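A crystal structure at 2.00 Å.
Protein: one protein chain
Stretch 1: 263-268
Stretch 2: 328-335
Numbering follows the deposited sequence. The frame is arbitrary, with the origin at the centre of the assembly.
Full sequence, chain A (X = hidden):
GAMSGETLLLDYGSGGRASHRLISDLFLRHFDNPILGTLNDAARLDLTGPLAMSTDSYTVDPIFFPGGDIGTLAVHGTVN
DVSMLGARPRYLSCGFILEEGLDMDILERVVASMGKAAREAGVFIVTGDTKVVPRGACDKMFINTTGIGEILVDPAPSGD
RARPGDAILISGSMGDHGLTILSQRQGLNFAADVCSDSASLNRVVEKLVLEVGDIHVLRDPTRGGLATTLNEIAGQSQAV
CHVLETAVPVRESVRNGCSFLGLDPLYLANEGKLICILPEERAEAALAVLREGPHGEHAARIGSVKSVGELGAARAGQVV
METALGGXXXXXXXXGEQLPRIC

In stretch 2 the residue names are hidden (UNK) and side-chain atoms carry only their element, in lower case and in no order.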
# COMPACT_ATOMS: atom_id res chain seq x y z
N LEU A 263 -22.78 -6.02 -22.22
CA LEU A 263 -22.40 -5.30 -21.01
C LEU A 263 -23.38 -4.16 -20.67
O LEU A 263 -24.02 -3.59 -21.55
CB LEU A 263 -20.97 -4.73 -21.15
CG LEU A 263 -19.79 -5.65 -21.51
CD1 LEU A 263 -18.54 -4.83 -21.85
CD2 LEU A 263 -19.49 -6.65 -20.40
N ASP A 264 -23.47 -3.83 -19.39
CA ASP A 264 -24.33 -2.74 -18.92
C ASP A 264 -23.44 -1.58 -18.48
O ASP A 264 -22.68 -1.72 -17.51
CB ASP A 264 -25.21 -3.26 -17.77
CG ASP A 264 -26.28 -2.26 -17.34
OD1 ASP A 264 -27.33 -2.73 -16.84
OD2 ASP A 264 -26.10 -1.03 -17.50
N PRO A 265 -23.50 -0.44 -19.19
CA PRO A 265 -22.63 0.70 -18.89
C PRO A 265 -22.80 1.24 -17.46
O PRO A 265 -21.91 1.89 -16.93
CB PRO A 265 -23.05 1.76 -19.91
CG PRO A 265 -24.42 1.34 -20.39
CD PRO A 265 -24.40 -0.16 -20.33
N LEU A 266 -23.95 0.97 -16.84
CA LEU A 266 -24.19 1.43 -15.46
C LEU A 266 -23.46 0.62 -14.38
O LEU A 266 -23.46 1.01 -13.21
CB LEU A 266 -25.69 1.45 -15.16
CG LEU A 266 -26.62 2.16 -16.15
CD1 LEU A 266 -28.07 1.89 -15.73
CD2 LEU A 266 -26.32 3.65 -16.24
N TYR A 267 -22.89 -0.51 -14.77
CA TYR A 267 -22.18 -1.40 -13.85
C TYR A 267 -20.70 -1.55 -14.20
O TYR A 267 -19.98 -2.30 -13.53
CB TYR A 267 -22.83 -2.79 -13.82
CG TYR A 267 -24.17 -2.83 -13.14
CD1 TYR A 267 -25.32 -2.45 -13.82
CD2 TYR A 267 -24.29 -3.19 -11.81
CE1 TYR A 267 -26.60 -2.47 -13.19
CE2 TYR A 267 -25.54 -3.23 -11.17
CZ TYR A 267 -26.69 -2.86 -11.86
OH TYR A 267 -27.92 -2.89 -11.22
N LEU A 268 -20.26 -0.86 -15.24
CA LEU A 268 -18.85 -0.92 -15.67
C LEU A 268 -18.02 0.11 -14.94
O LEU A 268 -18.47 1.24 -14.73
CB LEU A 268 -18.73 -0.70 -17.18
CG LEU A 268 -19.08 -1.86 -18.11
CD1 LEU A 268 -18.93 -1.41 -19.55
CD2 LEU A 268 -18.22 -3.11 -17.81
N UNK A 328 -39.97 1.78 -14.62
CA UNK A 328 -38.88 1.75 -13.63
C UNK A 328 -38.06 0.47 -13.66
O UNK A 328 -38.55 -0.61 -14.04
c UNK A 328 -39.42 1.95 -12.22
c UNK A 328 -39.73 4.47 -11.72
n UNK A 328 -40.83 5.30 -11.72
c UNK A 328 -41.89 4.59 -12.05
c UNK A 328 -40.16 3.23 -12.04
n UNK A 328 -41.51 3.34 -12.25
N UNK A 329 -36.82 0.60 -13.22
CA UNK A 329 -35.87 -0.49 -13.08
C UNK A 329 -35.15 -0.34 -11.76
O UNK A 329 -34.57 0.72 -11.45
c UNK A 329 -34.88 -0.51 -14.26
c UNK A 329 -33.47 -0.97 -13.91
n UNK A 329 -32.30 -1.49 -15.98
n UNK A 329 -30.56 -0.93 -17.34
n UNK A 329 -30.13 -2.16 -15.43
c UNK A 329 -32.96 -2.06 -14.82
c UNK A 329 -30.99 -1.53 -16.23
N UNK A 330 -35.18 -1.40 -10.96
CA UNK A 330 -34.39 -1.46 -9.74
C UNK A 330 -32.94 -1.77 -10.12
O UNK A 330 -32.68 -2.76 -10.79
c UNK A 330 -34.43 -1.45 -6.56
c UNK A 330 -34.34 -2.71 -7.42
c UNK A 330 -34.95 -3.92 -6.70
c UNK A 330 -34.97 -2.54 -8.80
N UNK A 331 -32.01 -0.90 -9.71
CA UNK A 331 -30.59 -1.14 -9.93
C UNK A 331 -29.98 -1.79 -8.69
O UNK A 331 -29.54 -1.09 -7.78
c UNK A 331 -29.84 0.18 -10.24
c UNK A 331 -30.23 1.04 -11.45
c UNK A 331 -30.24 0.22 -12.72
c UNK A 331 -29.28 2.27 -11.59
N UNK A 332 -29.94 -3.11 -8.66
CA UNK A 332 -29.33 -3.83 -7.54
C UNK A 332 -27.86 -4.11 -7.79
O UNK A 332 -27.39 -3.94 -8.91
c UNK A 332 -30.09 -5.13 -7.26
o UNK A 332 -31.46 -4.86 -7.05
N UNK A 333 -27.13 -4.52 -6.75
CA UNK A 333 -25.74 -4.93 -6.85
C UNK A 333 -25.59 -6.25 -7.64
O UNK A 333 -26.48 -7.12 -7.61
c UNK A 333 -25.05 -5.04 -5.51
c UNK A 333 -24.64 -3.72 -4.86
c UNK A 333 -23.73 -2.35 -2.61
s UNK A 333 -23.60 -3.95 -3.38
N UNK A 334 -24.40 -6.38 -8.32
CA UNK A 334 -23.98 -7.42 -9.33
C UNK A 334 -24.35 -8.84 -8.92
O UNK A 334 -25.39 -9.26 -8.41
c UNK A 334 -22.36 -5.76 -11.45
c UNK A 334 -22.46 -7.31 -9.49
c UNK A 334 -20.42 -5.93 -9.88
c UNK A 334 -21.93 -5.97 -10.01
N UNK A 335 -23.41 -9.75 -9.34
CA UNK A 335 -23.53 -11.23 -9.33
C UNK A 335 -22.16 -11.90 -9.23
O UNK A 335 -22.06 -13.13 -9.12
c UNK A 335 -25.75 -11.55 -10.58
c UNK A 335 -26.30 -10.84 -11.81
o UNK A 335 -25.54 -10.08 -12.45
o UNK A 335 -27.50 -11.04 -12.13
c UNK A 335 -24.24 -11.70 -10.61
O HOH W 1 -28.45 -0.09 -18.56
O HOH W 2 -29.70 -4.12 -13.31

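Position 328 has six side-chain atoms: one carbon, then a five-membered ring of three carbons and two nitrogens. It makes no contact with stretch 1. That ring is an imidazole, so the residue is His-328.

Position 329 has seven side-chain atoms. Three carbons lead to a nitrogen, then to a carbon carrying two more nitrogens. This is a guanidinium, and its end lies beside Asp-264, Leu-266 and Tyr-267. The residue is Arg-329. Its NH1 donates a hydrogen bond to Asp-264 OD1 at 3.2 Å, as part of a salt bridge. Opposite charges meet here, and the carboxylate oxygen lies near the guanidinium plane, where the N-H bonds point. One water accepts from Arg-329 NH2 at 2.6 Å and donates to Asp-264 OD2 at 2.7 Å, a second link between the same two side chains.

Position 330 has four carbons, forked at the second. Its CA-to-CB bond points away from stretch 1, and its side chain makes no contact there. The pattern is that of leucine, Leu-330.

Position 331 again has four carbons forked at the second, but it packs against Leu-266 and lies near the Tyr-267 hydroxyl. It is Leu-331. Its CD2 is 4.1 Å from Leu-266 CD1, an apolar contact between two buried residues.

Position 332 has one carbon and one oxygen. The CA-to-CB bond points away from stretch 1 and the side chain does not reach it, but the backbone O takes a hydrogen bond from Tyr-267 OH. It is Ser-332. The hydrogen bond from Tyr-267 OH to Ser-332 O is short, at 2.6 Å.

Position 333 has two carbons, a sulfur and a last carbon, unbranched. Its CA-to-CB bond points away from stretch 1, and the side chain does not touch it. This thioether is Met-333.

Position 334 has four carbons forked at the second, with one end close to the Tyr-267 ring. It is Leu-334. The CA-to-CB bond points sideways, but the end comes nearer: Leu-334 CD2 is 3.2 Å from Tyr-267 CD2, a tight apolar contact.

Position 335 has three carbons, the third carrying two oxygens. It has no contact with stretch 1. The carboxylate makes it Glu-335.

The contact is built around a type I turn from Asp-264 to Tyr-267. Tyr-267 N donates a hydrogen bond to Asp-264 O at 3.0 Å, and Leu-266 N donates one to Asp-264 OD2 at 3.0 Å. The second hydrogen bond holds the carboxylate while its OD1 meets Arg-329. Tyr-267 has the largest covered area, joining polar and apolar contacts. A second water donates to Tyr-267 OH at 3.0 Å and accepts from Arg-329 NH1 at 2.9 Å, tying the two polar sites together.

Stretch 2, residues 328-335: HRLLSMLE
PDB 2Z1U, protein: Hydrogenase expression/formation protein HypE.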